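Local coordinates for KLLA0E08119p (Kluyveromyces lactis, PDB 3VA7), which probably catalyses the ATP- and biotin-dependent carboxylation of urea to urea-1-carboxylate, the first step of urea breakdown by the allophanate route, at residues A43-K48 against W392-T397; K51-K56 against W340-A345. All coordinates share one frame; numbering follows the deposited sequence.

In the fold
Both contacts draw on helix 40-53 of the biotin carboxylase part of the chain, whose parallel sheet places strands 33-36 and 56-61 side by side with this helix joining them. Contact 1 uses the middle of the helix against strand 394-397 of the large antiparallel sheet; contact 2 uses its C-terminal end against helix 337-345. Their centres lie about 15 Å apart, and contact 2 is nested inside the loop closed by contact 1. Neither belongs to the biotin or urea pocket, both formed by later residues of the chain. The contact centres are about 28 Å and 41 Å from the centre of the chain, contact 2 being the more peripheral.

Contact 1: A43-K48 against W392-T397; sequences AVRIMK and WARVDT
Val44 and Arg45, on the helix of a beta-alpha-beta unit in the biotin carboxylase part, meet Thr397 and the Arg394-Asp396 pair on strand 394-397 of a separate antiparallel sheet. The helix and strand axes approach to 8.1 Å, and their N-to-C directions differ by 120°. At the Thr397 end the contact is van der Waals: the Thr397 carbonyl points its oxygen head-on at the branched end of Val44, with CG1 3.6 Å and CB 3.7 Å from Thr397 O. The Thr397 side chain leaves in the other direction, and OG1 bonds to Leu413 O.

The other half is polar. Arg394, extended from CG to NE, grips Asp396 side-on: NE reaches OD1 at 2.8 Å and NH2 reaches OD2 at 2.8 Å. Both carboxylate oxygens are used on their syn sides, so the pairing holds the guanidinium by two points. Arg45 departs with CG anti to the backbone N (chi1 176°) and then bends at chi2, which brings NE to 3.8 Å from Arg394 NH2; the two guanidinium planes stand 87° apart, nearly perpendicular. CG of Arg45 also lies 4.2 Å from Asp396 OD2.

The closeness of the two like charges is probably offset by the acids around them: besides Asp396, Glu330 on helix 326-333 bridges both arginines, OE1 to Arg394 NH1 and OE2 to Arg45 NH2, while Asp336 takes a further salt bridge from Arg45 NH2 and His326 bonds Arg45 NE. The two cations thus sit in a shared ionic network through which helix 40-53, helix 326-333 and strand 394-397 are linked.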
loop_
_atom_site.group_PDB
_atom_site.type_symbol
_atom_site.label_atom_id
_atom_site.label_comp_id
_atom_site.label_asym_id
_atom_site.label_seq_id
_atom_site.Cartn_x
_atom_site.Cartn_y
_atom_site.Cartn_z
ATOM N N ALA A 43 -17.620 17.621 13.839
ATOM C CA ALA A 43 -17.356 17.226 15.205
ATOM C C ALA A 43 -15.961 17.766 15.620
ATOM O O ALA A 43 -15.815 18.400 16.705
ATOM C CB ALA A 43 -17.454 15.743 15.370
ATOM N N VAL A 44 -14.968 17.548 14.744
ATOM C CA VAL A 44 -13.641 17.991 15.015
ATOM C C VAL A 44 -13.620 19.517 15.200
ATOM O O VAL A 44 -12.921 20.032 16.102
ATOM C CB VAL A 44 -12.646 17.563 13.906
ATOM C CG1 VAL A 44 -11.294 18.231 14.118
ATOM C CG2 VAL A 44 -12.479 16.029 13.860
ATOM N N ARG A 45 -14.367 20.251 14.380
ATOM C CA ARG A 45 -14.311 21.693 14.495
ATOM C C ARG A 45 -15.006 22.203 15.783
ATOM O O ARG A 45 -14.510 23.159 16.394
ATOM C CB ARG A 45 -14.838 22.386 13.224
ATOM C CG ARG A 45 -14.904 23.942 13.331
ATOM C CD ARG A 45 -16.320 24.401 13.405
ATOM N NE ARG A 45 -16.531 25.805 13.731
ATOM C CZ ARG A 45 -16.216 26.375 14.896
ATOM N NH1 ARG A 45 -15.640 25.683 15.868
ATOM N NH2 ARG A 45 -16.514 27.655 15.105
ATOM N N ILE A 46 -16.100 21.562 16.210
ATOM C CA ILE A 46 -16.827 22.001 17.386
ATOM C C ILE A 46 -15.905 21.744 18.539
ATOM O O ILE A 46 -15.745 22.593 19.432
ATOM C CB ILE A 46 -18.187 21.252 17.549
ATOM C CG1 ILE A 46 -19.247 21.862 16.643
ATOM C CG2 ILE A 46 -18.693 21.218 18.977
ATOM C CD1 ILE A 46 -20.419 20.876 16.275
ATOM N N MET A 47 -15.242 20.603 18.519
ATOM C CA MET A 47 -14.278 20.300 19.610
ATOM C C MET A 47 -13.104 21.265 19.781
ATOM O O MET A 47 -12.630 21.430 20.903
ATOM C CB MET A 47 -13.758 18.868 19.514
ATOM C CG MET A 47 -14.891 17.847 19.697
ATOM S SD MET A 47 -14.373 16.160 19.359
ATOM C CE MET A 47 -15.990 15.352 19.431
ATOM N N LYS A 48 -12.628 21.907 18.702
ATOM C CA LYS A 48 -11.516 22.848 18.880
ATOM C C LYS A 48 -12.001 24.002 19.726
ATOM O O LYS A 48 -11.271 24.481 20.606
ATOM C CB LYS A 48 -11.009 23.447 17.571
ATOM C CG LYS A 48 -10.298 22.513 16.670
ATOM C CD LYS A 48 -9.285 23.273 15.788
ATOM C CE LYS A 48 -9.519 24.825 15.686
ATOM N NZ LYS A 48 -8.248 25.599 15.305
ATOM N N TRP A 392 -1.218 27.311 5.907
ATOM C CA TRP A 392 -1.481 28.775 6.033
ATOM C C TRP A 392 -2.942 29.081 5.758
ATOM O O TRP A 392 -3.424 30.155 6.133
ATOM C CB TRP A 392 -0.606 29.658 5.088
ATOM C CG TRP A 392 -0.581 29.134 3.672
ATOM C CD1 TRP A 392 0.339 28.274 3.145
ATOM C CD2 TRP A 392 -1.575 29.330 2.636
ATOM N NE1 TRP A 392 0.012 27.956 1.857
ATOM C CE2 TRP A 392 -1.145 28.592 1.504
ATOM C CE3 TRP A 392 -2.768 30.057 2.555
ATOM C CZ2 TRP A 392 -1.845 28.575 0.307
ATOM C CZ3 TRP A 392 -3.469 30.045 1.347
ATOM C CH2 TRP A 392 -3.009 29.313 0.244
ATOM N N ALA A 393 -3.624 28.171 5.071
ATOM C CA ALA A 393 -5.091 28.254 4.965
ATOM C C ALA A 393 -5.730 27.677 6.255
ATOM O O ALA A 393 -5.071 27.080 7.092
ATOM C CB ALA A 393 -5.609 27.521 3.676
ATOM N N ARG A 394 -7.020 27.890 6.419
ATOM C CA ARG A 394 -7.775 27.184 7.442
ATOM C C ARG A 394 -8.324 25.960 6.735
ATOM O O ARG A 394 -8.925 26.069 5.656
ATOM C CB ARG A 394 -8.933 28.054 8.026
ATOM C CG ARG A 394 -9.968 27.211 8.798
ATOM C CD ARG A 394 -10.907 28.015 9.575
ATOM N NE ARG A 394 -12.061 27.226 9.960
ATOM C CZ ARG A 394 -13.073 27.710 10.675
ATOM N NH1 ARG A 394 -13.061 28.985 11.080
ATOM N NH2 ARG A 394 -14.091 26.931 10.997
ATOM N N VAL A 395 -8.083 24.784 7.310
ATOM C CA VAL A 395 -8.698 23.565 6.738
ATOM C C VAL A 395 -9.451 22.824 7.794
ATOM O O VAL A 395 -8.914 22.488 8.824
ATOM C CB VAL A 395 -7.764 22.716 5.735
ATOM C CG1 VAL A 395 -6.376 23.369 5.527
ATOM C CG2 VAL A 395 -7.697 21.214 6.048
ATOM N N ASP A 396 -10.742 22.666 7.581
ATOM C CA ASP A 396 -11.526 21.936 8.550
ATOM C C ASP A 396 -11.606 20.542 7.965
ATOM O O ASP A 396 -12.104 20.318 6.832
ATOM C CB ASP A 396 -12.887 22.594 8.788
ATOM C CG ASP A 396 -12.784 24.024 9.387
ATOM O OD1 ASP A 396 -11.744 24.488 9.924
ATOM O OD2 ASP A 396 -13.789 24.729 9.337
ATOM N N THR A 397 -11.040 19.606 8.687
ATOM C CA THR A 397 -11.010 18.275 8.196
ATOM C C THR A 397 -11.095 17.317 9.385
ATOM O O THR A 397 -11.190 17.748 10.557
ATOM C CB THR A 397 -9.705 18.032 7.358
ATOM O OG1 THR A 397 -9.763 16.740 6.715
ATOM C CG2 THR A 397 -8.415 18.169 8.263
#

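Contact 2: K51-K56 against W340-A345; sequences KRMGIK and WMLRIA
Met53 and Ile55 face Leu342 and Arg343 where helix 40-53 ends and the chain turns into strand 56-61, completing the helix-to-strand half of a beta-alpha-beta unit in the biotin carboxylase part. The opposing residues lie on helix 337-345. The closest CA pair, Met53 and Leu342, is still 10.2 Å apart, so the two backbones stay well separated and side chains alone bridge them, burying 123 Å² in all.

The backbone evidence concerns the turn. Gly54 leaves helical geometry with positive phi (76°) in a Schellman motif, and its N bonds to Lys51 O at 2.8 Å. After this turn Ile55 comes back beside Met53, on the side facing helix 337-345.

Apolar contacts carry the interface, and no hydrogen bond crosses it. Met53 SD lies 4.0 Å from Leu342 CD1, the two side chains meeting at a slant, and Ile55 CD1 touches the same methyl at 4.4 Å. Since Met53 SD is also 4.1 Å from Ile55 CD1, the sulfur and the two methyls form a compact triangle. Leu50, one helical turn before Gly54, touches both Ile55 and Leu342 and extends the cluster, while Ile55 also packs on Val34 of strand 33-36. Elsewhere on helix 337-345, Trp340 and Ile344 rest on Met242 of strand 235-244.

Arg343 contributes its aliphatic part here, its guanidinium being salt-bridged to Asp348. The Met53 chain is bent at chi3 (81°), which turns its terminal methyl toward this arginine and leaves Met53 CE 4.4 Å from Arg343 CG.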
loop_
_atom_site.group_PDB
_atom_site.type_symbol
_atom_site.label_atom_id
_atom_site.label_comp_id
_atom_site.label_asym_id
_atom_site.label_seq_id
_atom_site.Cartn_x
_atom_site.Cartn_y
_atom_site.Cartn_z
ATOM N N LYS A 51 -12.518 22.778 23.358
ATOM C CA LYS A 51 -11.201 22.791 23.966
ATOM C C LYS A 51 -10.769 24.206 24.346
ATOM O O LYS A 51 -10.462 24.435 25.508
ATOM C CB LYS A 51 -10.139 22.114 23.097
ATOM C CG LYS A 51 -8.719 22.050 23.752
ATOM C CD LYS A 51 -7.966 20.771 23.264
ATOM C CE LYS A 51 -6.406 20.827 23.325
ATOM N NZ LYS A 51 -5.748 21.223 21.982
ATOM N N ARG A 52 -10.737 25.131 23.383
ATOM C CA ARG A 52 -10.234 26.476 23.669
ATOM C C ARG A 52 -11.026 27.102 24.805
ATOM O O ARG A 52 -10.476 27.862 25.583
ATOM C CB ARG A 52 -10.248 27.369 22.428
ATOM C CG ARG A 52 -9.966 28.847 22.696
ATOM C CD ARG A 52 -9.857 29.695 21.374
ATOM N NE ARG A 52 -11.153 29.805 20.665
ATOM C CZ ARG A 52 -12.194 30.533 21.089
ATOM N NH1 ARG A 52 -12.124 31.275 22.210
ATOM N NH2 ARG A 52 -13.320 30.516 20.388
ATOM N N MET A 53 -12.311 26.731 24.937
ATOM C CA MET A 53 -13.149 27.294 25.974
ATOM C C MET A 53 -13.034 26.550 27.315
ATOM O O MET A 53 -13.633 26.986 28.312
ATOM C CB MET A 53 -14.596 27.317 25.502
ATOM C CG MET A 53 -14.879 28.294 24.332
ATOM S SD MET A 53 -16.614 28.229 23.784
ATOM C CE MET A 53 -17.402 29.257 25.014
ATOM N N GLY A 54 -12.283 25.450 27.373
ATOM C CA GLY A 54 -12.070 24.760 28.636
ATOM C C GLY A 54 -13.293 23.954 29.035
ATOM O O GLY A 54 -13.477 23.642 30.230
ATOM N N ILE A 55 -14.122 23.631 28.028
ATOM C CA ILE A 55 -15.322 22.831 28.147
ATOM C C ILE A 55 -15.071 21.372 27.745
ATOM O O ILE A 55 -14.548 21.099 26.660
ATOM C CB ILE A 55 -16.409 23.359 27.220
ATOM C CG1 ILE A 55 -16.713 24.838 27.517
ATOM C CG2 ILE A 55 -17.664 22.485 27.303
ATOM C CD1 ILE A 55 -17.782 25.428 26.588
ATOM N N LYS A 56 -15.467 20.436 28.598
ATOM C CA LYS A 56 -15.166 19.059 28.346
ATOM C C LYS A 56 -16.081 18.619 27.239
ATOM O O LYS A 56 -17.214 19.032 27.219
ATOM C CB LYS A 56 -15.277 18.208 29.634
ATOM C CG LYS A 56 -13.919 18.179 30.421
ATOM C CD LYS A 56 -14.108 18.284 31.940
ATOM C CE LYS A 56 -14.856 17.025 32.586
ATOM N NZ LYS A 56 -15.403 17.143 34.031
ATOM N N TRP A 340 -20.410 31.487 20.010
ATOM C CA TRP A 340 -21.667 32.194 20.079
ATOM C C TRP A 340 -22.849 31.269 20.336
ATOM O O TRP A 340 -23.580 31.468 21.279
ATOM C CB TRP A 340 -21.868 32.981 18.812
ATOM C CG TRP A 340 -21.259 34.311 18.860
ATOM C CD1 TRP A 340 -19.936 34.628 19.149
ATOM C CD2 TRP A 340 -21.931 35.559 18.643
ATOM N NE1 TRP A 340 -19.759 36.009 19.135
ATOM C CE2 TRP A 340 -20.956 36.600 18.808
ATOM C CE3 TRP A 340 -23.262 35.910 18.327
ATOM C CZ2 TRP A 340 -21.284 37.957 18.652
ATOM C CZ3 TRP A 340 -23.584 37.235 18.150
ATOM C CH2 TRP A 340 -22.609 38.250 18.324
ATOM N N MET A 341 -23.028 30.251 19.524
ATOM C CA MET A 341 -24.096 29.310 19.750
ATOM C C MET A 341 -24.055 28.825 21.206
ATOM O O MET A 341 -25.072 28.838 21.915
ATOM C CB MET A 341 -23.966 28.113 18.814
ATOM C CG MET A 341 -24.212 28.407 17.303
ATOM S SD MET A 341 -24.022 26.932 16.271
ATOM C CE MET A 341 -25.176 25.758 16.940
ATOM N N LEU A 342 -22.891 28.416 21.676
ATOM C CA LEU A 342 -22.839 27.849 23.001
ATOM C C LEU A 342 -23.304 28.886 24.043
ATOM O O LEU A 342 -24.087 28.562 24.946
ATOM C CB LEU A 342 -21.432 27.319 23.311
ATOM C CG LEU A 342 -21.056 26.046 22.547
ATOM C CD1 LEU A 342 -19.517 25.777 22.555
ATOM C CD2 LEU A 342 -21.803 24.843 23.059
ATOM N N ARG A 343 -22.831 30.119 23.895
ATOM C CA ARG A 343 -23.052 31.121 24.882
ATOM C C ARG A 343 -24.522 31.484 24.864
ATOM O O ARG A 343 -25.124 31.659 25.941
ATOM C CB ARG A 343 -22.205 32.356 24.622
ATOM C CG ARG A 343 -20.686 32.221 24.893
ATOM C CD ARG A 343 -20.035 33.621 24.918
ATOM N NE ARG A 343 -20.953 34.567 25.583
ATOM C CZ ARG A 343 -20.789 35.896 25.717
ATOM N NH1 ARG A 343 -19.700 36.527 25.238
ATOM N NH2 ARG A 343 -21.747 36.604 26.334
ATOM N N ILE A 344 -25.110 31.548 23.661
ATOM C CA ILE A 344 -26.509 31.894 23.536
ATOM C C ILE A 344 -27.381 30.815 24.148
ATOM O O ILE A 344 -28.370 31.125 24.801
ATOM C CB ILE A 344 -26.952 32.096 22.059
ATOM C CG1 ILE A 344 -26.369 33.393 21.509
ATOM C CG2 ILE A 344 -28.506 32.034 21.931
ATOM C CD1 ILE A 344 -26.457 33.480 20.027
ATOM N N ALA A 345 -27.014 29.561 23.901
ATOM C CA ALA A 345 -27.808 28.413 24.316
ATOM C C ALA A 345 -27.845 28.286 25.813
ATOM O O ALA A 345 -28.705 27.538 26.324
ATOM C CB ALA A 345 -27.282 27.132 23.735
#